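Local coordinates for TRAP solute Binding Protein (Uncultured marine bacterium, PDB 5I7I) that binds aromatic acids such as 3-hydroxybenzoate as the solute-binding protein of a TRAP transporter, probably delivering them to the membrane components for uptake, at residues T175-L178 with E179-A183; M35-N38 with S39-K42; W314-S317 with A318-G322; I63-A66 with M67-G70; K268-G271 with Q272-G276. All blocks are in the same frame, centred on the assembly; numbering follows the deposited sequence. Where two conformers were deposited one is given.

In the fold
All five contacts are local, made by side chains a few residues apart; contacts 1, 2, 3 and 5 are partly buried, contact 4 lies at the surface. Contact 5, in the first half of helix 264-287, and contact 2, at the start of helix 38-54, touch each other close to the bound 3-hydroxybenzoate; both mix buried apolar groups with polar ones. Contact 4, a turn after strand 59-64, meets contact 2 through Pro65 and relies on a leucine methyl laid over a tyrosine ring (CH-pi). Contacts 1 and 3, their nearest atoms about 6 Å apart, both finish a helix with a Schellman motif: contact 1 by backbone bonds and aliphatic packing, contact 3 with an arginine bound to a serine.

Contact 1 of 5, residues T175-L178 with E179-A183; sequences TKML and EGLGA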
loop_
_atom_site.group_PDB
_atom_site.type_symbol
_atom_site.label_atom_id
_atom_site.label_comp_id
_atom_site.label_asym_id
_atom_site.label_seq_id
_atom_site.Cartn_x
_atom_site.Cartn_y
_atom_site.Cartn_z
ATOM N N THR A 175 -12.185 -3.368 0.594
ATOM C CA THR A 175 -13.388 -3.709 1.346
ATOM C C THR A 175 -14.389 -4.446 0.470
ATOM O O THR A 175 -15.070 -5.362 0.938
ATOM C CB THR A 175 -14.017 -2.467 1.993
ATOM O OG1 THR A 175 -14.229 -1.428 1.034
ATOM C CG2 THR A 175 -13.119 -1.945 3.110
ATOM N N LYS A 176 -14.509 -4.058 -0.800
ATOM C CA LYS A 176 -15.370 -4.823 -1.696
ATOM C C LYS A 176 -14.896 -6.265 -1.829
ATOM O O LYS A 176 -15.717 -7.189 -1.908
ATOM C CB LYS A 176 -15.470 -4.133 -3.052
ATOM C CG LYS A 176 -16.311 -2.894 -2.998
ATOM C CD LYS A 176 -16.413 -2.244 -4.358
ATOM C CE LYS A 176 -17.357 -1.075 -4.317
ATOM N NZ LYS A 176 -17.312 -0.321 -5.590
ATOM N N MET A 177 -13.577 -6.485 -1.830
ATOM C CA MET A 177 -13.069 -7.851 -1.847
ATOM C C MET A 177 -13.517 -8.607 -0.607
ATOM O O MET A 177 -13.973 -9.755 -0.686
ATOM C CB MET A 177 -11.550 -7.831 -1.903
ATOM C CG MET A 177 -10.991 -9.218 -1.921
ATOM S SD MET A 177 -9.230 -9.275 -1.900
ATOM C CE MET A 177 -8.925 -8.843 -0.210
ATOM N N LEU A 178 -13.403 -7.959 0.551
ATOM C CA LEU A 178 -13.830 -8.583 1.794
ATOM C C LEU A 178 -15.313 -8.926 1.759
ATOM O O LEU A 178 -15.713 -10.016 2.171
ATOM C CB LEU A 178 -13.499 -7.672 2.974
ATOM C CG LEU A 178 -12.012 -7.613 3.332
ATOM C CD1 LEU A 178 -11.782 -6.455 4.269
ATOM C CD2 LEU A 178 -11.567 -8.913 3.964
ATOM N N GLU A 179 -16.146 -8.028 1.234
ATOM C CA GLU A 179 -17.556 -8.369 1.066
ATOM C C GLU A 179 -17.722 -9.587 0.162
ATOM O O GLU A 179 -18.572 -10.451 0.422
ATOM C CB GLU A 179 -18.304 -7.162 0.498
ATOM C CG GLU A 179 -19.808 -7.273 0.593
ATOM C CD GLU A 179 -20.414 -8.230 -0.433
ATOM O OE1 GLU A 179 -21.459 -8.873 -0.140
ATOM O OE2 GLU A 179 -19.830 -8.346 -1.533
ATOM N N GLY A 180 -16.921 -9.677 -0.903
ATOM C CA GLY A 180 -17.083 -10.769 -1.840
ATOM C C GLY A 180 -16.622 -12.089 -1.272
ATOM O O GLY A 180 -17.010 -13.148 -1.781
ATOM N N LEU A 181 -15.800 -12.048 -0.238
ATOM C CA LEU A 181 -15.387 -13.244 0.479
ATOM C C LEU A 181 -16.329 -13.588 1.621
ATOM O O LEU A 181 -16.089 -14.574 2.327
ATOM C CB LEU A 181 -13.968 -13.054 1.027
ATOM C CG LEU A 181 -12.885 -12.919 -0.030
ATOM C CD1 LEU A 181 -11.543 -12.629 0.615
ATOM C CD2 LEU A 181 -12.787 -14.188 -0.863
ATOM N N GLY A 182 -17.383 -12.805 1.833
ATOM C CA GLY A 182 -18.395 -13.108 2.818
ATOM C C GLY A 182 -18.364 -12.243 4.051
ATOM O O GLY A 182 -19.259 -12.371 4.893
ATOM N N ALA A 183 -17.371 -11.379 4.197
ATOM C CA ALA A 183 -17.240 -10.571 5.398
ATOM C C ALA A 183 -18.148 -9.352 5.344
ATOM O O ALA A 183 -18.730 -9.011 4.311
ATOM C CB ALA A 183 -15.800 -10.095 5.558
HETATM O O HOH W 1 -18.156 -7.225 -3.184
#
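Leu178 lays its CB against the methyl of Ala183, 4.2 Å from Leu178 CB to Ala183 CB, where the chain doubles back after the last turn of the helix. The carbonyl of the same leucine is the hub of the ending: Ala183 N donates to Leu178 O over 3.0 Å, tilted 31° from the carbonyl plane, and Leu181 N adds a weak bond to it. With Gly182 N bonded to Glu179 O and Gly182 at positive phi, this is a Schellman motif; a side chain at Gly182 would be pressed against the preceding carbonyl oxygen. Leu181 N also bonds to Met177 O, and the leucine side chain folds over that oxygen, with Leu181 CG 3.4 Å from Met177 O. Its CD1 meets Met177 CG at 4.3 Å. On the outer side, Glu179 sends CG anti to its own nitrogen (chi1 -166°) and then bends at chi2, which turns OE2 to the side on which the Lys176 carbonyl lies. A water completes the link, donating to Glu179 OE2 at 2.6 Å and to Lys176 O, an oxygen that also accepts from Gly180 N. Helix 172-180 is the connection in a beta-alpha-beta unit: Leu178 and Ala183 rest on Met167 of strand 166-169, Glu179 touches Pro185 of strand 184-187, and Met177 and Leu181 pack on Leu310 and Met303 of helix 297-320.

Contact 2 of 5, residues M35-N38 with S39-K42; sequences MPAN and SNAK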
loop_
_atom_site.group_PDB
_atom_site.type_symbol
_atom_site.label_atom_id
_atom_site.label_comp_id
_atom_site.label_asym_id
_atom_site.label_seq_id
_atom_site.Cartn_x
_atom_site.Cartn_y
_atom_site.Cartn_z
ATOM N N MET A 35 6.725 7.344 13.889
ATOM C CA MET A 35 8.146 7.329 13.548
ATOM C C MET A 35 8.732 5.930 13.417
ATOM O O MET A 35 9.448 5.680 12.434
ATOM C CB MET A 35 8.865 8.197 14.600
ATOM C CG MET A 35 10.385 8.221 14.611
ATOM S SD MET A 35 10.995 9.397 15.869
ATOM C CE MET A 35 12.450 10.106 15.072
ATOM N N PRO A 36 8.441 4.976 14.309
ATOM C CA PRO A 36 9.045 3.634 14.184
ATOM C C PRO A 36 8.548 2.809 13.006
ATOM O O PRO A 36 9.155 1.768 12.705
ATOM C CB PRO A 36 8.658 2.950 15.499
ATOM C CG PRO A 36 8.255 4.027 16.394
ATOM C CD PRO A 36 7.694 5.129 15.568
ATOM N N ALA A 37 7.465 3.188 12.362
ATOM C CA ALA A 37 6.959 2.375 11.271
ATOM C C ALA A 37 8.014 2.279 10.181
ATOM O O ALA A 37 8.749 3.226 9.908
ATOM C CB ALA A 37 5.681 2.992 10.690
ATOM N N ASN A 38 8.043 1.135 9.503
ATOM C CA ASN A 38 9.017 0.924 8.434
ATOM C C ASN A 38 9.011 2.050 7.405
ATOM O O ASN A 38 10.079 2.482 6.941
ATOM C CB ASN A 38 8.757 -0.408 7.755
ATOM C CG ASN A 38 9.009 -1.562 8.676
ATOM O OD1 ASN A 38 10.018 -1.616 9.406
ATOM N ND2 ASN A 38 8.082 -2.505 8.684
ATOM N N SER A 39 7.819 2.510 6.992
ATOM C CA SER A 39 7.758 3.542 5.970
ATOM C C SER A 39 8.582 4.764 6.340
ATOM O O SER A 39 9.194 5.388 5.467
ATOM C CB SER A 39 6.317 3.927 5.657
ATOM O OG SER A 39 5.684 4.497 6.781
ATOM N N ASN A 40 8.627 5.111 7.625
ATOM C CA ASN A 40 9.430 6.243 8.071
ATOM C C ASN A 40 10.858 5.806 8.376
ATOM O O ASN A 40 11.809 6.301 7.776
ATOM C CB ASN A 40 8.791 6.877 9.307
ATOM C CG ASN A 40 7.487 7.563 9.006
ATOM O OD1 ASN A 40 7.354 8.279 8.021
ATOM N ND2 ASN A 40 6.495 7.308 9.845
ATOM N N ALA A 41 11.025 4.847 9.275
ATOM C CA ALA A 41 12.346 4.564 9.822
ATOM C C ALA A 41 13.247 3.842 8.831
ATOM O O ALA A 41 14.468 4.027 8.872
ATOM C CB ALA A 41 12.216 3.745 11.108
ATOM N N LYS A 42 12.671 3.046 7.921
ATOM C CA LYS A 42 13.456 2.201 7.034
ATOM C C LYS A 42 13.220 2.498 5.565
ATOM O O LYS A 42 13.762 1.794 4.702
ATOM C CB LYS A 42 13.234 0.724 7.367
ATOM C CG LYS A 42 13.820 0.362 8.734
ATOM C CD LYS A 42 13.630 -1.114 9.048
ATOM C CE LYS A 42 14.354 -1.513 10.347
ATOM N NZ LYS A 42 13.999 -0.622 11.486
HETATM O O HOH W 2 11.096 0.140 11.152
#
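Residues 35-38 lead into the first turn of a helix that residues 39-42 carry on, and Ala37, at the N-cap position, offers its carbonyl to two amides. Ala41 N approaches Ala37 O almost end-on to the carbonyl at 2.9 Å, with a nearly straight N-H...O angle of 172°. Asn40 N reaches the same oxygen from above the carbonyl plane, 49° out of it, at a more bent angle. The next bond, Lys42 N to Asn38 O, is 2.8 Å long. Beside this turn the methyl of Ala41 sits 3.6 Å from Met35 O, and Asn40 CB comes against that oxygen as well. This is the N-terminal turn of helix 38-54, with the side chain of Ser39 about 6 Å from the bound 3-hydroxybenzoate. The side chains of Asn38 and Lys42 slant across one another, Asn38 OD1 lying 3.7 Å from Lys42 CD. Lys42 runs extended as far as CE and then turns at chi4 (52°), which swings NZ back over the start of the helix. There a water joins three groups: it donates to Asn38 OD1 at 2.7 Å and to Pro36 O, and accepts from Lys42 NZ. The other end of the Asn38 amide, ND2, bonds to Glu210 of the ligand pocket, so both ends of that amide are held. Asn40 ND2 turns back instead to the carbonyl of Pro34.

Contact 3 of 5, residues W314-S317 with A318-G322; sequences WIKS and ANDRG
The last turns of helix 297-320 keep their regular spacing, with Asn319 N bonded to Ile315 O and Asp320 N to Lys316 O, before Gly322, at positive phi, closes a Schellman motif. Trp314 turns one face of its indole to Ala318, whose CB lies over the six-membered ring, 3.8 Å from the ring centroid and 16° off the normal. Chi1 near -173° puts CG opposite the backbone nitrogen and lets the ring reach along the helix toward that methyl. Arg321 NE bonds to Ser317 O at 3.1 Å, almost straight, although it approaches from well above that carbonyl's plane. In the serine conformer given, one of two, Arg321 NH2 also bonds to Ser317 OG at 3.0 Å, making the grip side-on, and OG donates in turn to Trp314 O, on a lone pair in the carbonyl plane; in that conformer one hydroxyl links arginine and backbone. The bend at chi3 (-75°) folds the guanidinium back beside the serine, where the bonds limit its turning. On the outer flank a water spans Lys316 NZ and Asp320 OD1, whose atoms are 4.8 Å apart. Replacing Trp314 by an alanine would probably strip the Ala318 methyl of its aromatic cover and leave Glu103 without the indole N-H. Glu103 accepts a hydrogen bond from Trp314 NE1 and forms a salt bridge with Arg321 NH2, tying the helix end to a loop, while Trp314 and Ile315 pack on Val329 of helix 325-339.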
loop_
_atom_site.group_PDB
_atom_site.type_symbol
_atom_site.label_atom_id
_atom_site.label_comp_id
_atom_site.label_asym_id
_atom_site.label_seq_id
_atom_site.Cartn_x
_atom_site.Cartn_y
_atom_site.Cartn_z
ATOM N N TRP A 314 -15.085 -4.570 -11.560
ATOM C CA TRP A 314 -14.144 -3.458 -11.640
ATOM C C TRP A 314 -13.946 -3.008 -13.078
ATOM O O TRP A 314 -13.960 -1.804 -13.371
ATOM C CB TRP A 314 -12.789 -3.782 -10.976
ATOM C CG TRP A 314 -11.976 -2.545 -10.967
ATOM C CD1 TRP A 314 -12.031 -1.559 -10.030
ATOM C CD2 TRP A 314 -11.066 -2.078 -11.990
ATOM N NE1 TRP A 314 -11.221 -0.516 -10.385
ATOM C CE2 TRP A 314 -10.607 -0.810 -11.575
ATOM C CE3 TRP A 314 -10.606 -2.597 -13.207
ATOM C CZ2 TRP A 314 -9.700 -0.060 -12.324
ATOM C CZ3 TRP A 314 -9.695 -1.860 -13.943
ATOM C CH2 TRP A 314 -9.255 -0.603 -13.500
ATOM N N ILE A 315 -13.772 -3.953 -13.996
ATOM C CA ILE A 315 -13.584 -3.604 -15.399
ATOM C C ILE A 315 -14.760 -2.777 -15.896
ATOM O O ILE A 315 -14.583 -1.727 -16.525
ATOM C CB ILE A 315 -13.330 -4.875 -16.231
ATOM C CG1 ILE A 315 -11.925 -5.405 -15.953
ATOM C CG2 ILE A 315 -13.517 -4.621 -17.720
ATOM C CD1 ILE A 315 -11.646 -6.788 -16.526
ATOM N N LYS A 316 -15.979 -3.199 -15.573
ATOM C CA LYS A 316 -17.149 -2.414 -15.966
ATOM C C LYS A 316 -17.118 -1.019 -15.338
ATOM O O LYS A 316 -17.430 -0.030 -16.004
ATOM C CB LYS A 316 -18.407 -3.163 -15.559
ATOM C CG LYS A 316 -19.682 -2.315 -15.575
ATOM C CD LYS A 316 -20.736 -2.893 -16.437
ATOM C CE LYS A 316 -21.933 -1.937 -16.544
ATOM N NZ LYS A 316 -22.543 -2.030 -17.895
ATOM N N SER A 317 -16.751 -0.923 -14.053
ATOM C CA SER A 317 -16.698 0.370 -13.360
ATOM C C SER A 317 -15.625 1.283 -13.939
ATOM O O SER A 317 -15.794 2.516 -13.956
ATOM C CB SER A 317 -16.425 0.175 -11.862
ATOM O OG SER A 317 -15.040 0.020 -11.567
ATOM N N ALA A 318 -14.529 0.700 -14.428
ATOM C CA ALA A 318 -13.502 1.493 -15.094
ATOM C C ALA A 318 -14.005 1.997 -16.435
ATOM O O ALA A 318 -13.830 3.175 -16.768
ATOM C CB ALA A 318 -12.256 0.637 -15.261
ATOM N N ASN A 319 -14.671 1.133 -17.198
ATOM C CA ASN A 319 -15.313 1.555 -18.435
ATOM C C ASN A 319 -16.226 2.747 -18.185
ATOM O O ASN A 319 -16.220 3.726 -18.947
ATOM C CB ASN A 319 -16.142 0.399 -18.999
ATOM C CG ASN A 319 -15.313 -0.714 -19.615
ATOM O OD1 ASN A 319 -14.088 -0.657 -19.699
ATOM N ND2 ASN A 319 -16.007 -1.758 -20.043
ATOM N N ASP A 320 -17.045 2.663 -17.130
ATOM C CA ASP A 320 -17.999 3.713 -16.830
ATOM C C ASP A 320 -17.311 5.022 -16.485
ATOM O O ASP A 320 -17.920 6.086 -16.635
ATOM C CB ASP A 320 -18.901 3.294 -15.679
ATOM C CG ASP A 320 -19.881 2.206 -16.062
ATOM O OD1 ASP A 320 -20.116 2.010 -17.269
ATOM O OD2 ASP A 320 -20.433 1.572 -15.147
ATOM N N ARG A 321 -16.054 4.971 -16.060
ATOM C CA ARG A 321 -15.274 6.149 -15.729
ATOM C C ARG A 321 -14.350 6.564 -16.870
ATOM O O ARG A 321 -13.418 7.344 -16.666
ATOM C CB ARG A 321 -14.512 5.910 -14.421
ATOM C CG ARG A 321 -15.434 5.957 -13.219
ATOM C CD ARG A 321 -14.672 5.658 -11.932
ATOM N NE ARG A 321 -14.356 4.233 -11.812
ATOM C CZ ARG A 321 -13.494 3.719 -10.940
ATOM N NH1 ARG A 321 -12.818 4.513 -10.121
ATOM N NH2 ARG A 321 -13.306 2.408 -10.892
ATOM N N GLY A 322 -14.602 6.079 -18.078
ATOM C CA GLY A 322 -13.820 6.500 -19.224
ATOM C C GLY A 322 -12.510 5.792 -19.433
ATOM O O GLY A 322 -11.686 6.275 -20.214
HETATM O O HOH W 3 -20.815 -0.103 -18.841
#

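Contact 4 of 5, residues I63-A66 with M67-G70; sequences IYPA and MQLG
Tyr64 and Leu69 meet face to branch: Leu69 CD2 sits over the centre of the phenol ring, 3.8 Å from its centroid and 14° off the normal, a CH-pi contact. The other methyl, CD1, comes down near the ring's CD2 side, 3.5 Å from Tyr64 CD2, so the forked end of the leucine spreads across one face. Both side chains set CG opposite their own carbonyl carbon (chi1 -61° for the tyrosine, -65° for the leucine), and the two cross at a slant. Gln68 takes a different course. Its chain is extended beyond CG and runs over Pro65, with Gln68 OE1 3.6 Å from Pro65 CD and the amide nitrogen near Pro65 CG. Its root is close-set, for Gln68 CG approaches Pro65 O to 3.0 Å while Gln68 N bonds to that oxygen from above the carbonyl plane at 2.9 Å. Met67, bent at both chi2 and chi3, curls its sulfur end round. Ala66 and Met67 both have positive phi, and together they swing the chain round into a type I turn from Met67 to Gly70, closed by Gly70 N to Met67 O. The turn leaves strand 59-64 at an outer edge of the five-stranded sheet: Tyr64, Met67 and Leu69 all touch His30 of strand 25-31, while Pro65 packs on Asn40 of helix 38-54.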
loop_
_atom_site.group_PDB
_atom_site.type_symbol
_atom_site.label_atom_id
_atom_site.label_comp_id
_atom_site.label_asym_id
_atom_site.label_seq_id
_atom_site.Cartn_x
_atom_site.Cartn_y
_atom_site.Cartn_z
ATOM N N ILE A 63 11.273 15.379 8.611
ATOM C CA ILE A 63 10.314 14.282 8.602
ATOM C C ILE A 63 9.291 14.493 9.715
ATOM O O ILE A 63 9.653 14.494 10.896
ATOM C CB ILE A 63 11.022 12.927 8.768
ATOM C CG1 ILE A 63 11.921 12.664 7.565
ATOM C CG2 ILE A 63 10.027 11.798 8.981
ATOM C CD1 ILE A 63 12.779 11.427 7.678
ATOM N N TYR A 64 8.020 14.621 9.340
ATOM C CA TYR A 64 6.915 14.773 10.292
ATOM C C TYR A 64 5.989 13.565 10.202
ATOM O O TYR A 64 5.119 13.508 9.311
ATOM C CB TYR A 64 6.146 16.066 10.010
ATOM C CG TYR A 64 7.009 17.294 10.145
ATOM C CD1 TYR A 64 7.155 17.918 11.373
ATOM C CD2 TYR A 64 7.693 17.812 9.063
ATOM C CE1 TYR A 64 7.951 19.027 11.513
ATOM C CE2 TYR A 64 8.501 18.933 9.187
ATOM C CZ TYR A 64 8.634 19.533 10.425
ATOM O OH TYR A 64 9.409 20.654 10.588
ATOM N N PRO A 65 6.167 12.570 11.057
ATOM C CA PRO A 65 5.309 11.378 11.062
ATOM C C PRO A 65 4.023 11.667 11.832
ATOM O O PRO A 65 3.820 12.761 12.361
ATOM C CB PRO A 65 6.183 10.369 11.807
ATOM C CG PRO A 65 6.865 11.203 12.824
ATOM C CD PRO A 65 7.171 12.509 12.131
ATOM N N ALA A 66 3.146 10.662 11.901
ATOM C CA ALA A 66 1.977 10.712 12.788
ATOM C C ALA A 66 1.144 11.982 12.591
ATOM O O ALA A 66 0.571 12.519 13.535
ATOM C CB ALA A 66 2.395 10.530 14.247
ATOM N N MET A 67 1.045 12.445 11.344
ATOM C CA MET A 67 0.280 13.661 10.998
ATOM C C MET A 67 0.668 14.879 11.848
ATOM O O MET A 67 -0.165 15.721 12.197
ATOM C CB MET A 67 -1.226 13.414 11.039
ATOM C CG MET A 67 -1.704 12.303 10.110
ATOM S SD MET A 67 -1.259 12.466 8.366
ATOM C CE MET A 67 -2.058 14.036 7.989
ATOM N N GLN A 68 1.966 15.015 12.120
ATOM C CA GLN A 68 2.487 16.073 12.976
ATOM C C GLN A 68 2.440 17.465 12.355
ATOM O O GLN A 68 2.840 18.422 13.032
ATOM C CB GLN A 68 3.933 15.763 13.361
ATOM C CG GLN A 68 4.083 14.870 14.545
ATOM C CD GLN A 68 5.555 14.575 14.820
ATOM O OE1 GLN A 68 6.448 15.292 14.352
ATOM N NE2 GLN A 68 5.804 13.530 15.586
ATOM N N LEU A 69 2.008 17.613 11.111
ATOM C CA LEU A 69 1.731 18.931 10.547
ATOM C C LEU A 69 0.239 19.194 10.394
ATOM O O LEU A 69 -0.148 20.231 9.839
ATOM C CB LEU A 69 2.478 19.131 9.221
ATOM C CG LEU A 69 4.008 19.139 9.353
ATOM C CD1 LEU A 69 4.654 19.229 7.992
ATOM C CD2 LEU A 69 4.507 20.283 10.228
ATOM N N GLY A 70 -0.610 18.297 10.894
ATOM C CA GLY A 70 -2.038 18.524 10.947
ATOM C C GLY A 70 -2.772 17.776 9.855
ATOM O O GLY A 70 -2.213 17.405 8.831
#

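Contact 5 of 5, residues K268-G271 with Q272-G276; sequences KLAG and QLWDG
Trp274 turns the edge of its indole to the preceding turn of the helix: Ala270 O lies near the ring plane, 3.2 Å from Trp274 CE3, and Ala270 CB stands 4.4 Å from the same carbon. Around the indole stand other aromatics: Phe43 and Phe277 meet it edge-to-face, and Phe142 and Phe238 with planes inclined at about 50°. Ala270 O is meanwhile the acceptor of the backbone bond from Trp274 N, at 2.8 Å. On another flank, Gln272 and Lys268 pass each other aslant, Gln272 NE2 resting 3.6 Å from Lys268 CE, with Gln272 CG pressed on Lys268 O. Both chains are extended beyond CG, which carries their polar ends out along the helix flank. The NE2 group bonds to Glu115 of helix 114-126, a helix that Lys268 also touches. Putting a leucine in place of Gln272 would probably leave Glu115 without its amide partner. Elsewhere on the helix, Leu273 CD1 meets Leu269 CG at 4.1 Å, and Leu273 goes on to Phe43 of helix 38-54. Asp275 N bonds to Gly271 O, while its two carboxylate oxygens take the backbone N-H groups of Ala114 and Glu115. The chemistry therefore divides by side: polar groups tie this helix to the start of helix 114-126, while Trp274, its side chain about 4 Å from the bound 3-hydroxybenzoate, sits in an aromatic cluster beside the pocket.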
loop_
_atom_site.group_PDB
_atom_site.type_symbol
_atom_site.label_atom_id
_atom_site.label_comp_id
_atom_site.label_asym_id
_atom_site.label_seq_id
_atom_site.Cartn_x
_atom_site.Cartn_y
_atom_site.Cartn_z
ATOM N N LYS A 268 11.706 -0.361 -7.328
ATOM C CA LYS A 268 12.261 -1.700 -7.150
ATOM C C LYS A 268 12.839 -1.857 -5.750
ATOM O O LYS A 268 12.551 -2.842 -5.058
ATOM C CB LYS A 268 13.324 -1.963 -8.221
ATOM C CG LYS A 268 14.046 -3.282 -8.062
ATOM C CD LYS A 268 15.016 -3.513 -9.202
ATOM C CE LYS A 268 15.585 -4.916 -9.149
ATOM N NZ LYS A 268 16.387 -5.222 -10.353
ATOM N N LEU A 269 13.645 -0.882 -5.316
ATOM C CA LEU A 269 14.217 -0.905 -3.979
ATOM C C LEU A 269 13.115 -0.920 -2.927
ATOM O O LEU A 269 13.163 -1.690 -1.967
ATOM C CB LEU A 269 15.103 0.332 -3.808
ATOM C CG LEU A 269 15.716 0.550 -2.430
ATOM C CD1 LEU A 269 16.514 -0.665 -1.988
ATOM C CD2 LEU A 269 16.601 1.787 -2.430
ATOM N N ALA A 270 12.103 -0.075 -3.097
ATOM C CA ALA A 270 10.994 -0.043 -2.152
ATOM C C ALA A 270 10.303 -1.393 -2.071
ATOM O O ALA A 270 9.997 -1.873 -0.975
ATOM C CB ALA A 270 9.991 1.031 -2.558
ATOM N N GLY A 271 10.027 -2.018 -3.222
ATOM C CA GLY A 271 9.377 -3.314 -3.190
ATOM C C GLY A 271 10.234 -4.352 -2.504
ATOM O O GLY A 271 9.735 -5.164 -1.725
ATOM N N GLN A 272 11.534 -4.343 -2.791
ATOM C CA GLN A 272 12.447 -5.258 -2.113
ATOM C C GLN A 272 12.420 -5.033 -0.609
ATOM O O GLN A 272 12.370 -5.980 0.180
ATOM C CB GLN A 272 13.863 -5.071 -2.662
ATOM C CG GLN A 272 13.989 -5.541 -4.110
ATOM C CD GLN A 272 15.305 -5.150 -4.744
ATOM O OE1 GLN A 272 15.906 -4.141 -4.380
ATOM N NE2 GLN A 272 15.765 -5.951 -5.685
ATOM N N LEU A 273 12.447 -3.774 -0.197
ATOM C CA LEU A 273 12.372 -3.474 1.227
ATOM C C LEU A 273 11.084 -3.996 1.829
ATOM O O LEU A 273 11.096 -4.570 2.919
ATOM C CB LEU A 273 12.473 -1.976 1.453
ATOM C CG LEU A 273 13.866 -1.374 1.335
ATOM C CD1 LEU A 273 13.768 0.117 1.173
ATOM C CD2 LEU A 273 14.703 -1.732 2.547
ATOM N N TRP A 274 9.950 -3.767 1.150
ATOM C CA TRP A 274 8.671 -4.169 1.728
ATOM C C TRP A 274 8.540 -5.688 1.807
ATOM O O TRP A 274 7.935 -6.201 2.756
ATOM C CB TRP A 274 7.487 -3.508 1.011
ATOM C CG TRP A 274 6.921 -2.400 1.852
ATOM C CD1 TRP A 274 5.872 -2.497 2.703
ATOM C CD2 TRP A 274 7.419 -1.062 1.966
ATOM N NE1 TRP A 274 5.669 -1.298 3.338
ATOM C CE2 TRP A 274 6.600 -0.398 2.899
ATOM C CE3 TRP A 274 8.474 -0.359 1.372
ATOM C CZ2 TRP A 274 6.797 0.944 3.244
ATOM C CZ3 TRP A 274 8.657 0.976 1.706
ATOM C CH2 TRP A 274 7.828 1.608 2.634
ATOM N N ASP A 275 9.118 -6.432 0.861
ATOM C CA ASP A 275 9.167 -7.878 1.017
ATOM C C ASP A 275 9.956 -8.239 2.268
ATOM O O ASP A 275 9.547 -9.094 3.061
ATOM C CB ASP A 275 9.802 -8.510 -0.223
ATOM C CG ASP A 275 8.876 -8.528 -1.436
ATOM O OD1 ASP A 275 7.659 -8.724 -1.243
ATOM O OD2 ASP A 275 9.378 -8.362 -2.562
ATOM N N GLY A 276 11.107 -7.602 2.455
ATOM C CA GLY A 276 11.914 -7.904 3.623
ATOM C C GLY A 276 11.237 -7.532 4.926
ATOM O O GLY A 276 11.455 -8.183 5.961
#